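Local atomic coordinates of calcium uptake protein 3, mitochondrial (Homo sapiens, PDB entry 6AGI), a protein that senses mitochondrial calcium through its EF-hands and, disulfide-linked to MICU1, regulates the mitochondrial calcium uniporter channel in the central nervous system and skeletal muscle. Residues 17-22 / 155-160; 93-98 / 231-236; 112-115 / 121-124; 126-131 / 211-216. One frame throughout, in Å; residues are numbered along the deposited sequence.

Contact 1 (17-22 / 155-160); sequences RRFRLF and LQLYGY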
# COMPACT_ATOMS: atom_id res chain seq x y z
N ARG B 17 2.59 -19.36 18.12
CA ARG B 17 2.74 -19.26 19.57
C ARG B 17 1.61 -18.46 20.20
O ARG B 17 1.09 -18.83 21.26
CB ARG B 17 4.07 -18.62 19.95
CG ARG B 17 5.26 -19.59 19.99
CD ARG B 17 6.61 -18.91 20.21
NE ARG B 17 7.38 -18.48 19.05
CZ ARG B 17 7.88 -17.26 18.89
NH1 ARG B 17 7.65 -16.33 19.81
NH2 ARG B 17 8.61 -16.97 17.82
N ARG B 18 1.20 -17.35 19.55
CA ARG B 18 0.15 -16.50 20.11
C ARG B 18 -1.22 -17.16 20.01
O ARG B 18 -2.02 -17.08 20.96
CB ARG B 18 0.13 -15.16 19.41
CG ARG B 18 -0.89 -14.18 20.00
CD ARG B 18 -0.48 -12.71 19.82
NE ARG B 18 -1.51 -11.78 20.25
CZ ARG B 18 -1.44 -11.10 21.40
NH1 ARG B 18 -0.39 -11.28 22.19
NH2 ARG B 18 -2.42 -10.26 21.77
N PHE B 19 -1.51 -17.78 18.87
CA PHE B 19 -2.73 -18.58 18.76
C PHE B 19 -2.81 -19.55 19.92
O PHE B 19 -3.82 -19.62 20.64
CB PHE B 19 -2.77 -19.36 17.46
CG PHE B 19 -4.00 -20.18 17.32
CD1 PHE B 19 -5.24 -19.59 17.29
CD2 PHE B 19 -3.93 -21.57 17.37
CE1 PHE B 19 -6.40 -20.36 17.18
CE2 PHE B 19 -5.06 -22.35 17.28
CZ PHE B 19 -6.31 -21.75 17.18
N ARG B 20 -1.72 -20.31 20.13
CA ARG B 20 -1.72 -21.29 21.20
C ARG B 20 -1.85 -20.63 22.56
O ARG B 20 -2.48 -21.19 23.47
CB ARG B 20 -0.44 -22.12 21.13
CG ARG B 20 -0.35 -23.04 19.91
CD ARG B 20 1.00 -23.71 19.91
NE ARG B 20 1.47 -23.83 21.28
CZ ARG B 20 1.74 -24.97 21.88
NH1 ARG B 20 1.57 -26.11 21.23
NH2 ARG B 20 2.16 -24.97 23.13
N LEU B 21 -1.28 -19.44 22.74
CA LEU B 21 -1.36 -18.78 24.04
C LEU B 21 -2.79 -18.44 24.39
O LEU B 21 -3.23 -18.64 25.54
CB LEU B 21 -0.51 -17.51 24.03
CG LEU B 21 -0.50 -16.69 25.31
CD1 LEU B 21 0.22 -17.46 26.41
CD2 LEU B 21 0.18 -15.39 25.06
N PHE B 22 -3.55 -17.91 23.43
CA PHE B 22 -4.91 -17.49 23.71
C PHE B 22 -5.95 -18.59 23.53
O PHE B 22 -7.08 -18.42 24.00
CB PHE B 22 -5.27 -16.30 22.85
CG PHE B 22 -4.73 -15.00 23.38
CD1 PHE B 22 -5.44 -14.28 24.32
CD2 PHE B 22 -3.52 -14.50 22.93
CE1 PHE B 22 -4.96 -13.10 24.81
CE2 PHE B 22 -3.03 -13.28 23.41
CZ PHE B 22 -3.75 -12.59 24.35
N LEU B 155 -0.84 -31.02 13.90
CA LEU B 155 -2.15 -31.45 14.37
C LEU B 155 -2.83 -30.36 15.18
O LEU B 155 -4.00 -30.04 14.95
CB LEU B 155 -2.03 -32.73 15.19
CG LEU B 155 -3.39 -33.22 15.71
CD1 LEU B 155 -4.21 -33.92 14.64
CD2 LEU B 155 -3.15 -34.12 16.89
N GLN B 156 -2.10 -29.79 16.14
CA GLN B 156 -2.69 -28.77 17.00
C GLN B 156 -3.26 -27.63 16.17
O GLN B 156 -4.33 -27.09 16.50
CB GLN B 156 -1.67 -28.25 18.01
CG GLN B 156 -1.59 -29.06 19.32
CD GLN B 156 -0.73 -28.38 20.37
OE1 GLN B 156 -0.14 -27.34 20.12
NE2 GLN B 156 -0.64 -28.98 21.55
N LEU B 157 -2.56 -27.24 15.11
CA LEU B 157 -2.95 -26.08 14.31
C LEU B 157 -3.96 -26.40 13.20
O LEU B 157 -4.76 -25.52 12.86
CB LEU B 157 -1.70 -25.43 13.71
CG LEU B 157 -0.58 -24.92 14.64
CD1 LEU B 157 0.64 -24.57 13.84
CD2 LEU B 157 -1.00 -23.70 15.44
N TYR B 158 -3.97 -27.62 12.63
CA TYR B 158 -4.88 -27.92 11.52
C TYR B 158 -5.71 -29.19 11.59
O TYR B 158 -6.54 -29.39 10.71
CB TYR B 158 -4.14 -27.93 10.16
CG TYR B 158 -3.09 -26.86 9.98
CD1 TYR B 158 -3.44 -25.60 9.50
CD2 TYR B 158 -1.74 -27.12 10.23
CE1 TYR B 158 -2.50 -24.61 9.33
CE2 TYR B 158 -0.79 -26.14 10.05
CZ TYR B 158 -1.18 -24.88 9.61
OH TYR B 158 -0.23 -23.90 9.42
N GLY B 159 -5.51 -30.06 12.57
CA GLY B 159 -6.28 -31.29 12.61
C GLY B 159 -5.72 -32.37 11.69
O GLY B 159 -4.56 -32.30 11.26
N TYR B 160 -6.57 -33.37 11.41
CA TYR B 160 -6.36 -34.56 10.53
C TYR B 160 -6.62 -35.85 11.34
O TYR B 160 -5.69 -36.49 11.84
CB TYR B 160 -4.96 -34.64 9.89
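Phe19 and Arg20 of helix 14-22 meet Leu157 and Gln156 near the end of helix 147-158, a largely buried helix-helix contact of 179 Å² in the N-terminal part of the fold, away from the calcium sites. Its apolar half is one methyl against one ring: Leu157 CD2 stands 4.1 Å from Phe19 CD2, the two side chains running past each other in opposite directions and the methyl meeting the ring obliquely. With its CG anti to the backbone N (chi1 180°), Phe19 carries its ring into the seam, where Tyr90 of helix 90-101 touches both Phe19 and Leu157. The polar half lies alongside. Arg20 and Gln156 cross at about a right angle, with the amide oxygen OE1 of Gln156 at the edge of the guanidinium, but NH1 and OE1 are modelled too close together for a bond to be assigned. Leu8 of helix 6-9 packs on both of these side chains, and Arg20 NE has a long, weak ion pair with Asp9. The backbone of Gln156 also bonds to Leu31 in strand 30-32. The contact is thus helix-to-helix packing, tying helix 147-158 to the N-terminal helix 14-22 and the small sheet of strand 30-32.

Contact 2 (93-98 / 231-236); sequences YLFLLC and YRFMDN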
# COMPACT_ATOMS: atom_id res chain seq x y z
N TYR B 93 -8.41 -17.79 12.59
CA TYR B 93 -7.73 -16.72 13.31
C TYR B 93 -6.96 -15.82 12.35
O TYR B 93 -7.07 -14.58 12.42
CB TYR B 93 -6.78 -17.36 14.31
CG TYR B 93 -5.84 -16.44 15.03
CD1 TYR B 93 -6.27 -15.25 15.61
CD2 TYR B 93 -4.49 -16.73 15.06
CE1 TYR B 93 -5.37 -14.42 16.28
CE2 TYR B 93 -3.60 -15.92 15.69
CZ TYR B 93 -4.03 -14.77 16.30
OH TYR B 93 -3.07 -14.00 16.92
N LEU B 94 -6.11 -16.42 11.51
CA LEU B 94 -5.34 -15.67 10.52
C LEU B 94 -6.25 -14.85 9.61
O LEU B 94 -6.02 -13.66 9.39
CB LEU B 94 -4.46 -16.62 9.72
CG LEU B 94 -3.26 -17.23 10.44
CD1 LEU B 94 -2.21 -17.78 9.46
CD2 LEU B 94 -2.64 -16.16 11.39
N PHE B 95 -7.29 -15.49 9.07
CA PHE B 95 -8.33 -14.78 8.31
C PHE B 95 -8.82 -13.54 9.05
O PHE B 95 -8.79 -12.43 8.51
CB PHE B 95 -9.48 -15.75 8.04
CG PHE B 95 -10.62 -15.18 7.24
CD1 PHE B 95 -10.41 -14.64 5.98
CD2 PHE B 95 -11.92 -15.21 7.73
CE1 PHE B 95 -11.48 -14.14 5.23
CE2 PHE B 95 -12.98 -14.71 7.00
CZ PHE B 95 -12.76 -14.18 5.75
N LEU B 96 -9.26 -13.70 10.31
CA LEU B 96 -9.82 -12.58 11.06
C LEU B 96 -8.80 -11.46 11.28
O LEU B 96 -9.11 -10.27 11.05
CB LEU B 96 -10.34 -13.09 12.40
CG LEU B 96 -11.44 -14.14 12.29
CD1 LEU B 96 -11.77 -14.81 13.64
CD2 LEU B 96 -12.67 -13.43 11.71
N LEU B 97 -7.57 -11.81 11.68
CA LEU B 97 -6.49 -10.83 11.76
C LEU B 97 -6.30 -10.09 10.46
O LEU B 97 -6.04 -8.87 10.46
CB LEU B 97 -5.16 -11.47 12.14
CG LEU B 97 -5.00 -11.98 13.54
CD1 LEU B 97 -3.65 -12.65 13.67
CD2 LEU B 97 -5.14 -10.75 14.41
N CYS B 98 -6.29 -10.82 9.36
CA CYS B 98 -6.10 -10.19 8.08
C CYS B 98 -7.21 -9.18 7.79
O CYS B 98 -6.93 -8.06 7.31
CB CYS B 98 -6.01 -11.28 7.02
SG CYS B 98 -5.99 -10.74 5.32
N TYR B 231 -18.75 -8.40 2.77
CA TYR B 231 -18.48 -7.03 3.16
C TYR B 231 -19.06 -6.75 4.54
O TYR B 231 -18.42 -6.09 5.37
CB TYR B 231 -19.07 -6.07 2.13
CG TYR B 231 -18.72 -4.61 2.34
CD1 TYR B 231 -19.30 -3.86 3.35
CD2 TYR B 231 -17.83 -3.98 1.50
CE1 TYR B 231 -18.98 -2.53 3.54
CE2 TYR B 231 -17.50 -2.63 1.67
CZ TYR B 231 -18.09 -1.92 2.71
OH TYR B 231 -17.79 -0.61 2.90
N ARG B 232 -20.28 -7.21 4.79
CA ARG B 232 -20.88 -6.85 6.07
C ARG B 232 -20.19 -7.55 7.22
O ARG B 232 -20.05 -6.97 8.30
CB ARG B 232 -22.37 -7.13 6.05
CG ARG B 232 -23.14 -6.20 5.16
CD ARG B 232 -24.64 -6.30 5.36
NE ARG B 232 -25.20 -7.46 4.67
CZ ARG B 232 -25.95 -7.38 3.58
NH1 ARG B 232 -26.20 -6.19 3.04
NH2 ARG B 232 -26.42 -8.48 3.00
N PHE B 233 -19.74 -8.80 7.02
CA PHE B 233 -19.00 -9.48 8.07
C PHE B 233 -17.71 -8.74 8.39
O PHE B 233 -17.41 -8.51 9.57
CB PHE B 233 -18.72 -10.91 7.68
CG PHE B 233 -17.91 -11.64 8.71
CD1 PHE B 233 -18.50 -12.06 9.90
CD2 PHE B 233 -16.56 -11.88 8.53
CE1 PHE B 233 -17.78 -12.72 10.86
CE2 PHE B 233 -15.82 -12.54 9.50
CZ PHE B 233 -16.42 -12.96 10.67
N MET B 234 -16.92 -8.37 7.35
CA MET B 234 -15.66 -7.69 7.66
C MET B 234 -15.87 -6.28 8.21
O MET B 234 -15.16 -5.86 9.14
CB MET B 234 -14.69 -7.60 6.46
CG MET B 234 -14.24 -8.93 5.84
SD MET B 234 -13.60 -9.02 4.21
CE MET B 234 -11.96 -8.44 4.58
N ASP B 235 -16.88 -5.55 7.73
CA ASP B 235 -17.18 -4.25 8.30
C ASP B 235 -17.62 -4.39 9.76
O ASP B 235 -17.17 -3.63 10.64
CB ASP B 235 -18.21 -3.54 7.41
CG ASP B 235 -18.48 -2.10 7.83
OD1 ASP B 235 -17.54 -1.35 8.13
OD2 ASP B 235 -19.66 -1.70 7.75
N ASN B 236 -18.45 -5.39 10.05
CA ASN B 236 -18.92 -5.55 11.42
C ASN B 236 -17.84 -6.03 12.36
O ASN B 236 -17.89 -5.73 13.56
CB ASN B 236 -20.07 -6.55 11.50
CG ASN B 236 -21.30 -6.07 10.84
OD1 ASN B 236 -21.51 -4.86 10.73
ND2 ASN B 236 -22.18 -7.00 10.49
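Helix 90-101, followed in the chain by helix 104-114, packs through Phe95 and Leu96 on Phe233 of helix 227-250, inside the aromatic core behind the first calcium site. The interface is small, 130 Å², and wholly apolar; one ring, that of Phe233, carries it from its side. CG of Phe233 is anti to the backbone N (chi1 178°), which places the ring between the two helices. Leu96 crosses it at about a right angle and brings a single methyl, CD2, to the ring edge near its plane, 3.9 Å from Phe233 CZ and equally far from CE2, so that the methyl straddles that bond. Phe95 reaches the same corner of the ring more loosely: its CE2 comes to 4.4 Å from CE2 of Phe233, and the approach is oblique for both rings. The nearest CA atoms, of Leu96 and Met234, are 8.3 Å apart, and side chains fill the interval.

Neither phenylalanine is confined to this pair. Phe233 makes an edge-to-face pair with Phe216 and Phe95 another with Phe127, while Leu96 also touches Phe38 of helix 35-43. From the second subunit, Met315 packs on Phe95 and Ala319 on the neighbouring Leu94, so this helix also forms part of the dimer surface. The side chain of Phe95 lies about 11 Å from that of the calcium ligand Glu126. Phenylalanines and leucines gathered between helices, as here, are consistent with the hydrophobic core of an EF-hand lobe, extended by helix 90-101.

Contact 3 (112-115 / 121-124); sequences NMFD and MVDK. With CA (calcium ion), chain F.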
# COMPACT_ATOMS: atom_id res chain seq x y z
N ASN B 112 -13.01 -11.50 -4.26
CA ASN B 112 -12.57 -12.00 -5.56
C ASN B 112 -11.43 -12.99 -5.42
O ASN B 112 -11.38 -13.99 -6.15
CB ASN B 112 -12.17 -10.84 -6.45
CG ASN B 112 -13.35 -10.11 -6.99
OD1 ASN B 112 -14.46 -10.66 -7.02
ND2 ASN B 112 -13.15 -8.85 -7.43
N MET B 113 -10.54 -12.80 -4.45
CA MET B 113 -9.52 -13.82 -4.26
C MET B 113 -10.12 -15.16 -3.86
O MET B 113 -9.52 -16.20 -4.11
CB MET B 113 -8.49 -13.37 -3.21
CG MET B 113 -7.42 -12.45 -3.77
SD MET B 113 -6.46 -13.26 -5.02
CE MET B 113 -5.18 -13.94 -3.96
N PHE B 114 -11.31 -15.15 -3.26
CA PHE B 114 -11.97 -16.39 -2.88
C PHE B 114 -12.74 -17.04 -4.03
O PHE B 114 -12.73 -18.26 -4.17
CB PHE B 114 -12.89 -16.13 -1.70
CG PHE B 114 -12.25 -16.30 -0.35
CD1 PHE B 114 -12.09 -17.58 0.18
CD2 PHE B 114 -11.85 -15.20 0.40
CE1 PHE B 114 -11.51 -17.74 1.44
CE2 PHE B 114 -11.28 -15.36 1.64
CZ PHE B 114 -11.10 -16.62 2.16
N ASP B 115 -13.42 -16.24 -4.86
CA ASP B 115 -14.36 -16.77 -5.85
C ASP B 115 -13.57 -17.25 -7.06
O ASP B 115 -13.55 -16.66 -8.15
CB ASP B 115 -15.40 -15.69 -6.19
CG ASP B 115 -16.51 -16.20 -7.11
OD1 ASP B 115 -16.84 -17.43 -7.14
OD2 ASP B 115 -17.13 -15.30 -7.75
N MET B 121 -20.55 -16.04 -5.84
CA MET B 121 -20.78 -16.54 -4.50
C MET B 121 -19.53 -17.29 -4.09
O MET B 121 -18.67 -17.60 -4.92
CB MET B 121 -22.05 -17.46 -4.37
CG MET B 121 -23.37 -17.04 -5.07
SD MET B 121 -24.07 -15.49 -4.42
CE MET B 121 -25.54 -16.03 -3.55
N VAL B 122 -19.41 -17.59 -2.80
CA VAL B 122 -18.29 -18.34 -2.26
C VAL B 122 -18.87 -19.57 -1.58
O VAL B 122 -19.66 -19.46 -0.64
CB VAL B 122 -17.43 -17.50 -1.30
CG1 VAL B 122 -16.42 -18.37 -0.59
CG2 VAL B 122 -16.67 -16.46 -2.07
N ASP B 123 -18.57 -20.74 -2.15
CA ASP B 123 -18.89 -22.05 -1.58
C ASP B 123 -18.18 -22.24 -0.25
O ASP B 123 -17.18 -21.59 0.05
CB ASP B 123 -18.41 -23.17 -2.50
CG ASP B 123 -18.77 -22.94 -3.95
OD1 ASP B 123 -19.50 -21.96 -4.24
OD2 ASP B 123 -18.28 -23.72 -4.79
N LYS B 124 -18.69 -23.18 0.54
CA LYS B 124 -17.90 -23.71 1.64
C LYS B 124 -16.57 -24.28 1.14
O LYS B 124 -15.56 -24.22 1.85
CB LYS B 124 -18.69 -24.78 2.39
CG LYS B 124 -18.03 -25.31 3.67
CD LYS B 124 -18.99 -26.28 4.34
CE LYS B 124 -18.37 -27.15 5.43
NZ LYS B 124 -19.47 -27.93 6.07
CA CA F . -18.01 -19.59 -6.33
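The ring of Phe114 is met obliquely by Val122 CG1, and the carboxylate of Asp115 and the carbonyl oxygen of Met121 are neighbouring ligands of one calcium ion. Further round, Phe114 meets the ring of Phe127 with planes nearly parallel, and its CE2 touches Phe95. On the carboxylate the two oxygens do different work. OD1 binds the ion at 2.6 Å, while OD2 accepts a hydrogen bond from the backbone N of Glu120, which probably steadies the rotation of the group. CG of Asp115 lies anti to the backbone N (chi1 -174°), swinging the carboxylate off the end of helix 104-114 into the loop. Met121 contributes its backbone: its O lies 2.5 Å from the calcium ion, and its side chain starts away from residues 112-115. The 2.9 Å between Asp115 OD1 and Met121 O is therefore the gap between two ligands of one metal, whose positive charge is likely to offset the repulsion between these oxygens.

Next to the ligands the contact turns apolar. Val122 CG2 packs 3.8 Å from Phe114 CB, and the backbone of Val122 pairs by hydrogen bonds with that of Leu225. Asp117, Asn119 and Glu126 complete the modelled coordination. Asp123 is an established ligand residue of this site, but here its poorly ordered OD1 lies 3.5 Å from the calcium ion, beyond the direct bonds. An aspartate opening the loop, a main-chain carbonyl as a middle ligand, and a hydrophobic residue immediately afterwards that links to a partner loop together make up the canonical calcium-binding loop of an EF-hand, here EF-hand 1.

Contact 4 (126-131 / 211-216); sequences EFLVLQ and TLLVHF. With CA (calcium ion), chain F.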
# COMPACT_ATOMS: atom_id res chain seq x y z
N GLU B 126 -14.78 -23.50 -1.73
CA GLU B 126 -13.92 -22.35 -1.99
C GLU B 126 -13.32 -21.80 -0.70
O GLU B 126 -12.10 -21.60 -0.60
CB GLU B 126 -14.70 -21.24 -2.70
CG GLU B 126 -14.70 -21.37 -4.19
CD GLU B 126 -15.63 -20.38 -4.85
OE1 GLU B 126 -16.71 -20.11 -4.29
OE2 GLU B 126 -15.27 -19.86 -5.92
N PHE B 127 -14.16 -21.55 0.29
CA PHE B 127 -13.67 -21.01 1.55
C PHE B 127 -12.67 -21.95 2.19
O PHE B 127 -11.77 -21.48 2.90
CB PHE B 127 -14.84 -20.70 2.49
CG PHE B 127 -14.42 -19.95 3.72
CD1 PHE B 127 -14.03 -20.62 4.87
CD2 PHE B 127 -14.36 -18.57 3.70
CE1 PHE B 127 -13.64 -19.91 6.00
CE2 PHE B 127 -13.94 -17.85 4.81
CZ PHE B 127 -13.59 -18.53 5.96
N LEU B 128 -12.81 -23.26 2.00
CA LEU B 128 -11.92 -24.21 2.67
C LEU B 128 -10.57 -24.38 1.99
O LEU B 128 -9.59 -24.78 2.66
CB LEU B 128 -12.64 -25.56 2.82
CG LEU B 128 -13.46 -25.62 4.13
CD1 LEU B 128 -14.32 -26.86 4.23
CD2 LEU B 128 -12.55 -25.51 5.37
N VAL B 129 -10.46 -24.05 0.69
CA VAL B 129 -9.19 -24.29 0.01
C VAL B 129 -8.02 -23.62 0.71
O VAL B 129 -6.89 -24.09 0.62
CB VAL B 129 -9.23 -23.83 -1.46
CG1 VAL B 129 -10.43 -24.41 -2.16
CG2 VAL B 129 -9.17 -22.28 -1.54
N LEU B 130 -8.23 -22.53 1.41
CA LEU B 130 -7.02 -21.93 1.92
C LEU B 130 -6.52 -22.64 3.18
O LEU B 130 -5.30 -22.75 3.37
CB LEU B 130 -7.22 -20.44 2.13
CG LEU B 130 -7.49 -19.46 0.99
CD1 LEU B 130 -7.82 -17.97 1.38
CD2 LEU B 130 -6.24 -19.58 0.26
N GLN B 131 -7.42 -23.13 4.02
CA GLN B 131 -6.95 -23.99 5.09
C GLN B 131 -6.26 -25.21 4.50
O GLN B 131 -5.25 -25.67 5.06
CB GLN B 131 -8.08 -24.39 6.05
CG GLN B 131 -7.63 -25.40 7.14
CD GLN B 131 -8.23 -25.15 8.54
OE1 GLN B 131 -7.57 -25.41 9.55
NE2 GLN B 131 -9.47 -24.67 8.59
N THR B 211 -17.26 -22.15 13.97
CA THR B 211 -18.29 -21.11 14.04
C THR B 211 -18.40 -20.34 12.74
O THR B 211 -19.50 -20.12 12.25
CB THR B 211 -18.03 -20.20 15.24
OG1 THR B 211 -18.50 -20.84 16.43
CG2 THR B 211 -18.68 -18.80 15.05
N LEU B 212 -17.27 -19.92 12.15
CA LEU B 212 -17.38 -19.17 10.90
C LEU B 212 -17.89 -20.06 9.78
O LEU B 212 -18.63 -19.59 8.90
CB LEU B 212 -16.05 -18.52 10.54
CG LEU B 212 -15.81 -17.29 11.40
CD1 LEU B 212 -14.52 -16.60 10.99
CD2 LEU B 212 -17.02 -16.32 11.35
N LEU B 213 -17.55 -21.34 9.81
CA LEU B 213 -18.00 -22.26 8.77
C LEU B 213 -19.53 -22.45 8.80
O LEU B 213 -20.19 -22.38 7.76
CB LEU B 213 -17.26 -23.57 8.97
CG LEU B 213 -16.60 -24.30 7.82
CD1 LEU B 213 -15.71 -23.35 7.06
CD2 LEU B 213 -15.79 -25.45 8.42
N VAL B 214 -20.10 -22.65 10.00
CA VAL B 214 -21.55 -22.79 10.14
C VAL B 214 -22.26 -21.45 9.96
O VAL B 214 -23.34 -21.37 9.34
CB VAL B 214 -21.87 -23.43 11.50
CG1 VAL B 214 -23.36 -23.54 11.70
CG2 VAL B 214 -21.28 -24.83 11.54
N HIS B 215 -21.68 -20.38 10.49
CA HIS B 215 -22.28 -19.07 10.33
C HIS B 215 -22.40 -18.71 8.85
O HIS B 215 -23.42 -18.14 8.43
CB HIS B 215 -21.43 -18.04 11.08
CG HIS B 215 -21.90 -16.63 10.91
ND1 HIS B 215 -22.94 -16.10 11.63
CD2 HIS B 215 -21.46 -15.63 10.11
CE1 HIS B 215 -23.13 -14.84 11.28
NE2 HIS B 215 -22.24 -14.53 10.35
N PHE B 216 -21.38 -19.05 8.04
CA PHE B 216 -21.32 -18.68 6.62
C PHE B 216 -22.15 -19.60 5.75
O PHE B 216 -22.93 -19.13 4.92
CB PHE B 216 -19.87 -18.70 6.13
CG PHE B 216 -19.08 -17.49 6.54
CD1 PHE B 216 -19.71 -16.28 6.81
CD2 PHE B 216 -17.71 -17.55 6.66
CE1 PHE B 216 -18.97 -15.15 7.18
CE2 PHE B 216 -16.97 -16.44 7.04
CZ PHE B 216 -17.60 -15.23 7.29
CA CA F . -18.01 -19.59 -6.33
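Phe127 has CG anti to its backbone N (chi1 -171°), whereas Phe216 has CG anti to the carbonyl carbon (chi1 -78°), and these settings bring the two rings together between the exiting helix of EF-hand 1 and helix 211-217. The pair is an offset edge-to-face stack: the edge of Phe216 is directed at the face of Phe127, the centroids are 5.6 Å apart and the planes are inclined at 67°. Phe216 CD2 lies over that face toward the rim, and CE2 of Phe216 approaches CE2 of Phe127 to 4.0 Å. Leucines pack beside the rings. Leu213 CD1 sits obliquely by the Phe127 ring, 3.9 Å from CD1, and the same methyl is 4.2 Å from Leu128 CD2. With an alanine in place of Phe127, Phe216 would probably lose the face it leans on and Leu213 CD1 the ring beside it, opening a gap between the helices. The helix segments run nearly antiparallel, their axes no closer than 12.0 Å, a distance that these long side chains bridge. Leu225 also touches Phe216, from a loop. One residue before Phe127, Glu126 points to the calcium-binding loop and grips the calcium ion with both carboxylate oxygens, OE1 at 2.5 Å and OE2 at 2.8 Å.

Contacts 2, 3 and 4 form one cluster, while contact 1 lies farther from the ion, its centre 17 Å from that of contact 4. Contacts 3 and 4 share the calcium ion of EF-hand 1, their centres 10 Å apart, and follow each other along the chain; both are nested within the loop that contact 2 closes. The centres of contacts 2 and 4 are 12 Å apart, and the two meet where Phe233 packs on Leu212. Contact 1 crosses contacts 2 and 4 in chain order and touches each, through Tyr93 and Gln131; its centre is 25 Å from that of contact 3, nearest atoms about 13 Å. The calcium loop and the phenylalanine core are thus packed as one unit, with contacts 2 and 3 both touching the second subunit.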